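PDB 2XGR: SPD1 nuclease, which probably cleaves DNA as a secreted, metal-dependent endonuclease of the DNA/RNA non-specific endonuclease family, encoded by a prophage of Streptococcus pyogenes. Local coordinates for residues K52-T57 with F75-L80; P175-D180 with I204-E209; D180-P185 with E198-G203. One frame throughout, in Å; residues are numbered along the deposited sequence. Where two conformers were deposited one is given.

In the fold
The three contacts show how one antiparallel sheet presents different chemistry along its length. Contact 3, about 5 Å from the chain's centre, is its buried middle, where strands 178-186 and 196-204 pair by backbone bonds. Contact 2 lies farther out, about 18 Å from that centre, where strand 178-186 begins, strand 196-204 ends and a turn with exposed serines takes over. Contact 1 is partly buried and lies against one face of the sheet: strand 76-80, the other neighbour of strand 178-186, receives the irregular segment 52-57 through side chains. Asp180 belongs to contacts 2 and 3, and its carboxylate also binds Gln79 and the backbone of Leu54 from contact 1.

Contact 1: residues K52-T57 with F75-L80; sequences KLLPFT and FSHIQL
Leu54 lies over one face of the His77 imidazole, its CG 3.6 Å from the ring centroid and only 6° off the ring normal, a CH-pi contact. CD1 of Leu54 continues down to the strand itself, 3.7 Å from Ile78 C. In the deposited orientation of the ring, His77 NE2 gives a hydrogen bond of 3.2 Å to Lys52 O. That orientation is doubtful, because His77 CE1 then comes within 2.7 Å of Asp180 OD1, too close for a carbon, and a flipped imidazole would place a nitrogen there. CG of His77 stands anti to the backbone N, beside the carbonyl carbon (chi1 -157°).

Two residues along, Gln79 rises from the same face. Its NE2 donates to Leu54 O at 3.1 Å, coming from above the carbonyl plane, 57° out of it. OE1 turns to the other side of the amide, where it lies 3.3 Å from Phe56 CD1, in plane at the edge of the ring. A water donates to Gln79 OE1 at an unusually short distance and accepts from Thr57 N, carrying the link one residue farther.

In the second shell, Asp180 OD2 accepts from both Gln79 NE2 and Leu54 N, and Gln200 NE2 gives Lys52 O a bond. Strand 76-80 is itself held between strands 61-64 and 178-186, while Trp178 meets the Phe56 ring edge-to-face.

Segment 52-57 has no regular secondary structure, and several of its main-chain groups bond to side chains rather than to a strand backbone: Lys52 O to Gln200, Leu54 N to Asp180 and Leu54 O to Gln79. Thr57 N is met by the water instead. The carboxylate of Asp180 probably helps to polarise the amide of Gln79.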
loop_
_atom_site.group_PDB
_atom_site.type_symbol
_atom_site.label_atom_id
_atom_site.label_comp_id
_atom_site.label_asym_id
_atom_site.label_seq_id
_atom_site.Cartn_x
_atom_site.Cartn_y
_atom_site.Cartn_z
ATOM N N LYS A 52 3.551 14.585 -4.572
ATOM C CA LYS A 52 3.485 13.133 -4.463
ATOM C C LYS A 52 2.122 12.499 -4.621
ATOM O O LYS A 52 2.076 11.256 -4.728
ATOM C CB LYS A 52 4.024 12.689 -3.110
ATOM C CG LYS A 52 5.521 13.040 -2.926
ATOM C CD LYS A 52 5.967 12.473 -1.578
ATOM C CE LYS A 52 7.449 12.854 -1.255
ATOM N NZ LYS A 52 7.897 12.292 0.067
ATOM N N LEU A 53 1.066 13.312 -4.674
ATOM C CA LEU A 53 -0.309 12.812 -4.468
ATOM C C LEU A 53 -1.077 12.873 -5.790
ATOM O O LEU A 53 -0.602 13.517 -6.792
ATOM C CB LEU A 53 -1.018 13.687 -3.434
ATOM C CG LEU A 53 -0.166 14.010 -2.165
ATOM C CD1 LEU A 53 -1.007 14.807 -1.191
ATOM C CD2 LEU A 53 0.195 12.630 -1.545
ATOM N N LEU A 54 -2.224 12.216 -5.814
ATOM C CA LEU A 54 -3.188 12.399 -6.945
ATOM C C LEU A 54 -3.870 13.777 -6.751
ATOM O O LEU A 54 -4.011 14.256 -5.593
ATOM C CB LEU A 54 -4.223 11.282 -6.918
ATOM C CG LEU A 54 -3.636 9.948 -7.359
ATOM C CD1 LEU A 54 -4.700 8.876 -7.161
ATOM C CD2 LEU A 54 -3.200 10.026 -8.831
ATOM N N PRO A 55 -4.270 14.438 -7.867
ATOM C CA PRO A 55 -5.039 15.703 -7.706
ATOM C C PRO A 55 -6.322 15.443 -6.891
ATOM O O PRO A 55 -6.919 14.384 -6.962
ATOM C CB PRO A 55 -5.394 16.078 -9.162
ATOM C CG PRO A 55 -4.228 15.576 -9.979
ATOM C CD PRO A 55 -4.032 14.126 -9.298
ATOM N N PHE A 56 -6.701 16.371 -6.033
ATOM C CA PHE A 56 -7.879 16.157 -5.210
ATOM C C PHE A 56 -9.073 16.702 -6.002
ATOM O O PHE A 56 -9.259 17.918 -6.096
ATOM C CB PHE A 56 -7.763 16.932 -3.933
ATOM C CG PHE A 56 -8.961 16.816 -3.057
ATOM C CD1 PHE A 56 -9.451 15.567 -2.697
ATOM C CD2 PHE A 56 -9.588 17.935 -2.573
ATOM C CE1 PHE A 56 -10.591 15.417 -1.956
ATOM C CE2 PHE A 56 -10.705 17.786 -1.734
ATOM C CZ PHE A 56 -11.195 16.501 -1.424
ATOM N N THR A 57 -9.869 15.798 -6.535
ATOM C CA THR A 57 -11.029 16.137 -7.366
ATOM C C THR A 57 -12.322 15.885 -6.575
ATOM O O THR A 57 -13.399 16.160 -7.076
ATOM C CB THR A 57 -11.130 15.248 -8.586
ATOM O OG1 THR A 57 -11.161 13.848 -8.160
ATOM C CG2 THR A 57 -9.911 15.475 -9.429
ATOM N N PHE A 75 3.743 1.235 -10.438
ATOM C CA PHE A 75 3.138 1.763 -9.172
ATOM C C PHE A 75 1.643 1.555 -9.215
ATOM O O PHE A 75 1.079 1.457 -10.296
ATOM C CB PHE A 75 3.408 3.290 -8.954
ATOM C CG PHE A 75 2.761 4.190 -10.001
ATOM C CD1 PHE A 75 1.448 4.737 -9.808
ATOM C CD2 PHE A 75 3.498 4.588 -11.129
ATOM C CE1 PHE A 75 0.862 5.578 -10.830
ATOM C CE2 PHE A 75 2.947 5.470 -12.062
ATOM C CZ PHE A 75 1.642 5.957 -11.923
ATOM N N SER A 76 0.979 1.707 -8.066
ATOM C CA SER A 76 -0.483 1.762 -8.090
ATOM C C SER A 76 -0.876 2.863 -7.054
ATOM O O SER A 76 -0.289 2.946 -5.959
ATOM C CB SER A 76 -0.991 0.404 -7.609
ATOM O OG SER A 76 -2.422 0.465 -7.569
ATOM N N HIS A 77 -1.767 3.784 -7.438
ATOM C CA HIS A 77 -2.008 5.014 -6.675
ATOM C C HIS A 77 -3.513 5.237 -6.590
ATOM O O HIS A 77 -4.208 5.278 -7.633
ATOM C CB HIS A 77 -1.350 6.189 -7.369
ATOM C CG HIS A 77 -1.044 7.376 -6.475
ATOM N ND1 HIS A 77 -1.700 7.685 -5.302
ATOM C CD2 HIS A 77 -0.180 8.407 -6.708
ATOM C CE1 HIS A 77 -1.173 8.815 -4.788
ATOM N NE2 HIS A 77 -0.282 9.277 -5.658
ATOM N N ILE A 78 -4.058 5.260 -5.367
ATOM C CA ILE A 78 -5.511 5.425 -5.226
ATOM C C ILE A 78 -5.829 6.660 -4.391
ATOM O O ILE A 78 -5.038 7.080 -3.515
ATOM C CB ILE A 78 -6.101 4.115 -4.617
ATOM C CG1 ILE A 78 -7.645 4.036 -4.770
ATOM C CG2 ILE A 78 -5.661 3.905 -3.121
ATOM C CD1 ILE A 78 -8.179 2.571 -4.445
ATOM N N GLN A 79 -7.005 7.224 -4.625
ATOM C CA GLN A 79 -7.481 8.255 -3.705
ATOM C C GLN A 79 -8.971 7.940 -3.497
ATOM O O GLN A 79 -9.728 7.831 -4.480
ATOM C CB GLN A 79 -7.183 9.649 -4.294
ATOM C CG GLN A 79 -7.446 10.741 -3.240
ATOM C CD GLN A 79 -7.126 12.104 -3.745
ATOM O OE1 GLN A 79 -8.055 12.898 -3.984
ATOM N NE2 GLN A 79 -5.821 12.395 -3.950
ATOM N N LEU A 80 -9.345 7.605 -2.254
ATOM C CA LEU A 80 -10.715 7.049 -2.052
ATOM C C LEU A 80 -11.268 7.445 -0.699
ATOM O O LEU A 80 -10.486 7.827 0.225
ATOM C CB LEU A 80 -10.714 5.485 -2.233
ATOM C CG LEU A 80 -10.243 4.671 -0.998
ATOM C CD1 LEU A 80 -10.711 3.201 -1.057
ATOM C CD2 LEU A 80 -8.618 4.759 -0.847
HETATM O O HOH W 1 -10.275 13.056 -5.155
#

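Contact 2: residues P175-D180 with I204-E209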
loop_
_atom_site.group_PDB
_atom_site.type_symbol
_atom_site.label_atom_id
_atom_site.label_comp_id
_atom_site.label_asym_id
_atom_site.label_seq_id
_atom_site.Cartn_x
_atom_site.Cartn_y
_atom_site.Cartn_z
ATOM N N PRO A 175 -15.583 8.923 7.536
ATOM C CA PRO A 175 -16.186 8.596 6.248
ATOM C C PRO A 175 -16.240 9.763 5.274
ATOM O O PRO A 175 -16.496 9.536 4.090
ATOM C CB PRO A 175 -17.608 8.134 6.617
ATOM C CG PRO A 175 -17.901 8.840 7.959
ATOM C CD PRO A 175 -16.551 8.744 8.658
ATOM N N ASP A 176 -16.036 11.003 5.762
ATOM C CA ASP A 176 -16.034 12.129 4.877
ATOM C C ASP A 176 -14.651 12.497 4.367
ATOM O O ASP A 176 -14.541 13.365 3.490
ATOM C CB ASP A 176 -16.686 13.354 5.550
ATOM C CG ASP A 176 -18.196 13.141 5.830
ATOM O OD1 ASP A 176 -18.946 12.690 4.911
ATOM O OD2 ASP A 176 -18.587 13.328 7.002
ATOM N N PHE A 177 -13.619 11.853 4.903
ATOM C CA PHE A 177 -12.245 12.187 4.521
ATOM C C PHE A 177 -11.740 11.185 3.474
ATOM O O PHE A 177 -12.356 10.131 3.213
ATOM C CB PHE A 177 -11.297 12.156 5.742
ATOM C CG PHE A 177 -11.586 13.261 6.770
ATOM C CD1 PHE A 177 -12.382 14.339 6.419
ATOM C CD2 PHE A 177 -10.983 13.218 8.041
ATOM C CE1 PHE A 177 -12.629 15.383 7.369
ATOM C CE2 PHE A 177 -11.205 14.295 8.967
ATOM C CZ PHE A 177 -12.016 15.341 8.596
ATOM N N TRP A 178 -10.621 11.555 2.836
ATOM C CA TRP A 178 -10.068 10.729 1.741
ATOM C C TRP A 178 -8.720 10.207 2.166
ATOM O O TRP A 178 -8.022 10.856 2.938
ATOM C CB TRP A 178 -9.804 11.600 0.525
ATOM C CG TRP A 178 -11.085 12.184 -0.031
ATOM C CD1 TRP A 178 -11.786 13.281 0.440
ATOM C CD2 TRP A 178 -11.818 11.681 -1.159
ATOM N NE1 TRP A 178 -12.960 13.461 -0.329
ATOM C CE2 TRP A 178 -12.990 12.488 -1.304
ATOM C CE3 TRP A 178 -11.630 10.579 -2.031
ATOM C CZ2 TRP A 178 -13.927 12.254 -2.325
ATOM C CZ3 TRP A 178 -12.545 10.387 -3.064
ATOM C CH2 TRP A 178 -13.696 11.193 -3.175
ATOM N N LEU A 179 -8.383 9.033 1.665
ATOM C CA LEU A 179 -7.018 8.489 1.779
ATOM C C LEU A 179 -6.373 8.580 0.415
ATOM O O LEU A 179 -6.958 8.112 -0.600
ATOM C CB LEU A 179 -7.148 7.030 2.198
ATOM C CG LEU A 179 -5.807 6.234 2.094
ATOM C CD1 LEU A 179 -4.696 6.838 3.052
ATOM C CD2 LEU A 179 -6.053 4.719 2.393
ATOM N N ASP A 180 -5.162 9.147 0.357
ATOM C CA ASP A 180 -4.382 9.077 -0.869
ATOM C C ASP A 180 -3.290 8.074 -0.536
ATOM O O ASP A 180 -2.501 8.256 0.415
ATOM C CB ASP A 180 -3.791 10.480 -1.204
ATOM C CG ASP A 180 -2.925 10.464 -2.460
ATOM O OD1 ASP A 180 -1.842 9.876 -2.430
ATOM O OD2 ASP A 180 -3.406 10.992 -3.505
ATOM N N ILE A 204 -6.864 13.411 3.295
ATOM C CA ILE A 204 -7.259 14.733 2.789
ATOM C C ILE A 204 -8.680 15.038 3.316
ATOM O O ILE A 204 -9.569 14.188 3.253
ATOM C CB ILE A 204 -7.298 14.747 1.256
ATOM C CG1 ILE A 204 -5.923 14.354 0.679
ATOM C CG2 ILE A 204 -7.544 16.240 0.731
ATOM C CD1 ILE A 204 -5.897 14.272 -0.898
ATOM N N ASP A 205 -8.842 16.189 3.947
ATOM C CA ASP A 205 -10.174 16.496 4.495
ATOM C C ASP A 205 -11.044 17.177 3.403
ATOM O O ASP A 205 -10.606 17.355 2.255
ATOM C CB ASP A 205 -10.051 17.286 5.819
ATOM C CG ASP A 205 -9.659 18.752 5.615
ATOM O OD1 ASP A 205 -9.589 19.254 4.461
ATOM O OD2 ASP A 205 -9.284 19.365 6.638
ATOM N N SER A 206 -12.290 17.503 3.742
ATOM C CA SER A 206 -13.250 18.067 2.776
ATOM C C SER A 206 -12.684 19.307 2.113
ATOM O O SER A 206 -13.027 19.604 0.949
ATOM C CB SER A 206 -14.537 18.484 3.511
ATOM O OG SER A 206 -14.894 17.482 4.426
ATOM N N SER A 207 -11.912 20.083 2.878
ATOM C CA SER A 207 -11.335 21.323 2.314
ATOM C C SER A 207 -10.015 21.143 1.608
ATOM O O SER A 207 -9.446 22.119 1.126
ATOM C CB SER A 207 -11.305 22.494 3.304
ATOM O OG SER A 207 -10.263 22.367 4.278
ATOM N N GLY A 208 -9.597 19.885 1.387
ATOM C CA GLY A 208 -8.373 19.648 0.595
ATOM C C GLY A 208 -7.102 19.785 1.400
ATOM O O GLY A 208 -6.040 19.812 0.807
ATOM N N GLU A 209 -7.174 19.827 2.733
ATOM C CA GLU A 209 -5.978 19.951 3.560
ATOM C C GLU A 209 -5.409 18.571 3.908
ATOM O O GLU A 209 -6.189 17.637 4.125
ATOM C CB GLU A 209 -6.190 20.804 4.830
ATOM C CG GLU A 209 -6.311 22.330 4.399
ATOM C CD GLU A 209 -6.567 23.334 5.504
ATOM O OE1 GLU A 209 -6.664 22.988 6.702
ATOM O OE2 GLU A 209 -6.704 24.530 5.135
HETATM O O HOH W 2 -15.882 15.268 2.365
#
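Trp178 and Ile204 bond to each other twice through their backbones, as an antiparallel hydrogen-bonded pair. Trp178 N donates to Ile204 O at 2.9 Å, and Ile204 N returns a bond of 2.8 Å to Trp178 O. Beyond this pair the second segment folds back on itself around Asp205, whose CG lies between the backbone N and the carbonyl carbon (chi1 75°). The carboxylate is placed by two bonds: Asp205 OD1 accepts from Glu209 N at 3.0 Å and from the hydroxyl of Ser207, the donors arriving from opposite faces of its plane.

This is a type I beta turn, Asp205 to Gly208, closed by Gly208 N on Asp205 O, with Asp205 N also bonded to Glu209 O. It reverses the chain between strands 196-204 and 209-214, a tight beta hairpin at the end of the sheet. Gly208 has positive phi (82°), a conformation that glycine adopts readily.

Against the start of the turn, Phe177 lays one ring face on Asp205 CB, which sits 3.9 Å from the centroid and offset toward the rim. Ser206 N, near the same ring, is buried here without a partner in the model. Trp170 of helix 160-173 and Leu211 also touch the Phe177 ring. Trp178 CB and Ile204 CB are 4.1 Å apart on their shared sheet face. The Trp178 ring turns an edge toward Ile204 O. Ile204 CD1 extends to Asp180 CB at 4.3 Å. Toward the surface, a water donates to Asp176 O and is hydrogen-bonded to Ser206 OG, bridging the two exposed residues.

Contact 3: residues D180-P185 with E198-G203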
loop_
_atom_site.group_PDB
_atom_site.type_symbol
_atom_site.label_atom_id
_atom_site.label_comp_id
_atom_site.label_asym_id
_atom_site.label_seq_id
_atom_site.Cartn_x
_atom_site.Cartn_y
_atom_site.Cartn_z
ATOM N N ASP A 180 -5.162 9.147 0.357
ATOM C CA ASP A 180 -4.382 9.077 -0.869
ATOM C C ASP A 180 -3.290 8.074 -0.536
ATOM O O ASP A 180 -2.501 8.256 0.415
ATOM C CB ASP A 180 -3.791 10.480 -1.204
ATOM C CG ASP A 180 -2.925 10.464 -2.460
ATOM O OD1 ASP A 180 -1.842 9.876 -2.430
ATOM O OD2 ASP A 180 -3.406 10.992 -3.505
ATOM N N TYR A 181 -3.166 7.023 -1.357
ATOM C CA TYR A 181 -2.295 5.942 -0.989
ATOM C C TYR A 181 -1.608 5.404 -2.254
ATOM O O TYR A 181 -2.271 5.007 -3.219
ATOM C CB TYR A 181 -3.185 4.831 -0.325
ATOM C CG TYR A 181 -2.511 3.497 0.000
ATOM C CD1 TYR A 181 -1.225 3.424 0.602
ATOM C CD2 TYR A 181 -3.135 2.296 -0.309
ATOM C CE1 TYR A 181 -0.636 2.166 0.904
ATOM C CE2 TYR A 181 -2.540 1.025 -0.031
ATOM C CZ TYR A 181 -1.295 0.994 0.592
ATOM O OH TYR A 181 -0.766 -0.231 0.906
ATOM N N LYS A 182 -0.268 5.407 -2.244
ATOM C CA LYS A 182 0.498 4.991 -3.423
ATOM C C LYS A 182 1.413 3.863 -2.978
ATOM O O LYS A 182 2.064 3.976 -1.921
ATOM C CB LYS A 182 1.335 6.189 -3.927
ATOM C CG LYS A 182 2.014 5.807 -5.266
ATOM C CD LYS A 182 2.970 6.958 -5.740
ATOM C CE LYS A 182 3.570 6.607 -7.098
ATOM N NZ LYS A 182 4.479 7.774 -7.447
ATOM N N VAL A 183 1.439 2.775 -3.753
ATOM C CA VAL A 183 2.326 1.647 -3.467
ATOM C C VAL A 183 3.269 1.490 -4.663
ATOM O O VAL A 183 2.849 1.333 -5.817
ATOM C CB VAL A 183 1.500 0.341 -3.200
ATOM C CG1 VAL A 183 2.483 -0.842 -2.914
ATOM C CG2 VAL A 183 0.522 0.611 -1.994
ATOM N N THR A 184 4.561 1.590 -4.376
ATOM C CA THR A 184 5.612 1.549 -5.473
ATOM C C THR A 184 6.632 0.454 -5.225
ATOM O O THR A 184 7.322 0.466 -4.159
ATOM C CB THR A 184 6.373 2.917 -5.530
ATOM O OG1 THR A 184 5.468 4.030 -5.606
ATOM C CG2 THR A 184 7.414 2.943 -6.669
ATOM N N PRO A 185 6.743 -0.513 -6.154
ATOM C CA PRO A 185 7.762 -1.548 -6.018
ATOM C C PRO A 185 9.107 -0.938 -6.420
ATOM O O PRO A 185 9.135 -0.108 -7.349
ATOM C CB PRO A 185 7.291 -2.650 -6.978
ATOM C CG PRO A 185 6.498 -1.917 -8.109
ATOM C CD PRO A 185 5.859 -0.710 -7.315
ATOM N N GLU A 198 7.370 0.422 -1.380
ATOM C CA GLU A 198 7.186 1.694 -0.678
ATOM C C GLU A 198 5.688 1.973 -0.542
ATOM O O GLU A 198 5.014 2.071 -1.581
ATOM C CB GLU A 198 7.758 2.818 -1.557
ATOM C CG GLU A 198 7.653 4.166 -0.924
ATOM C CD GLU A 198 7.965 5.328 -1.866
ATOM O OE1 GLU A 198 9.127 5.790 -1.811
ATOM O OE2 GLU A 198 7.056 5.838 -2.590
ATOM N N LEU A 199 5.168 2.119 0.696
ATOM C CA LEU A 199 3.820 2.521 0.913
ATOM C C LEU A 199 3.828 3.993 1.273
ATOM O O LEU A 199 4.490 4.376 2.225
ATOM C CB LEU A 199 3.252 1.759 2.171
ATOM C CG LEU A 199 2.942 0.260 1.948
ATOM C CD1 LEU A 199 4.251 -0.585 1.830
ATOM C CD2 LEU A 199 2.104 -0.255 3.138
ATOM N N GLN A 200 2.991 4.803 0.615
ATOM C CA GLN A 200 2.974 6.262 0.840
ATOM C C GLN A 200 1.530 6.694 1.098
ATOM O O GLN A 200 0.630 6.382 0.303
ATOM C CB GLN A 200 3.446 7.006 -0.450
ATOM C CG GLN A 200 3.453 8.503 -0.281
ATOM C CD GLN A 200 3.647 9.152 -1.611
ATOM O OE1 GLN A 200 4.777 9.193 -2.118
ATOM N NE2 GLN A 200 2.522 9.505 -2.281
ATOM N N TYR A 201 1.268 7.332 2.230
ATOM C CA TYR A 201 -0.121 7.642 2.518
ATOM C C TYR A 201 -0.286 8.963 3.253
ATOM O O TYR A 201 0.594 9.395 4.037
ATOM C CB TYR A 201 -0.818 6.495 3.340
ATOM C CG TYR A 201 -0.011 6.015 4.524
ATOM C CD1 TYR A 201 -0.086 6.657 5.763
ATOM C CD2 TYR A 201 0.850 4.905 4.393
ATOM C CE1 TYR A 201 0.635 6.138 6.896
ATOM C CE2 TYR A 201 1.577 4.431 5.543
ATOM C CZ TYR A 201 1.412 5.037 6.769
ATOM O OH TYR A 201 2.145 4.539 7.839
ATOM N N VAL A 202 -1.422 9.598 2.987
ATOM C CA VAL A 202 -1.779 10.836 3.713
ATOM C C VAL A 202 -3.286 10.951 3.590
ATOM O O VAL A 202 -3.871 10.367 2.637
ATOM C CB VAL A 202 -1.090 12.035 3.132
ATOM C CG1 VAL A 202 -1.615 12.305 1.673
ATOM C CG2 VAL A 202 -1.279 13.355 4.032
ATOM N N GLY A 203 -3.923 11.649 4.535
ATOM C CA GLY A 203 -5.392 11.845 4.451
ATOM C C GLY A 203 -5.662 13.236 3.854
ATOM O O GLY A 203 -4.759 14.099 3.799
HETATM O O HOH W 3 0.212 9.109 -0.805
HETATM O O HOH W 4 6.767 6.403 -5.668
HETATM O O HOH W 5 4.734 4.763 -3.140
#
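Tyr181 runs beside Leu199 on the packed face of this strand pair. Tyr181 CE1 is 4.1 Å from Leu199 CB, and Tyr181 OH comes within 3.6 Å of Leu199 CD2. The two tyrosines cross obliquely: Tyr201 CG sits between its backbone N and carbonyl carbon (chi1 48°), and it is Tyr201 CB that meets Tyr181 CD1. Helix 160-173 covers this face: Glu164 binds the Tyr181 hydroxyl, and Tyr163 packs on Leu199 and Tyr201.

Between the faces runs a regular antiparallel beta hairpin, strands 178-186 and 196-204, their axes 4.7 Å apart. Asp180-Val202, Lys182-Gln200 and Thr184-Glu198 are its hydrogen-bonded pairs, each with two N-H...O bonds. CA-H...O contacts lie between them, such as Tyr181 CA to Gln200 O at 3.2 Å.

The face of Asp180, Lys182, Thr184, Glu198 and Gln200 is largely polar, with Val202 at one end, and is joined mostly through water. One water lies 2.7 Å from Asp180 OD1 and accepts from Gln200 NE2, which also binds Lys52 O; Asp180 OD2 is bound by Gln79. Two waters bridge Thr184 OG1 and Glu198 OE2, provisionally, since this holds for one of two deposited Glu198 conformers. Lys182, fully extended, makes a cation-pi contact with Phe75.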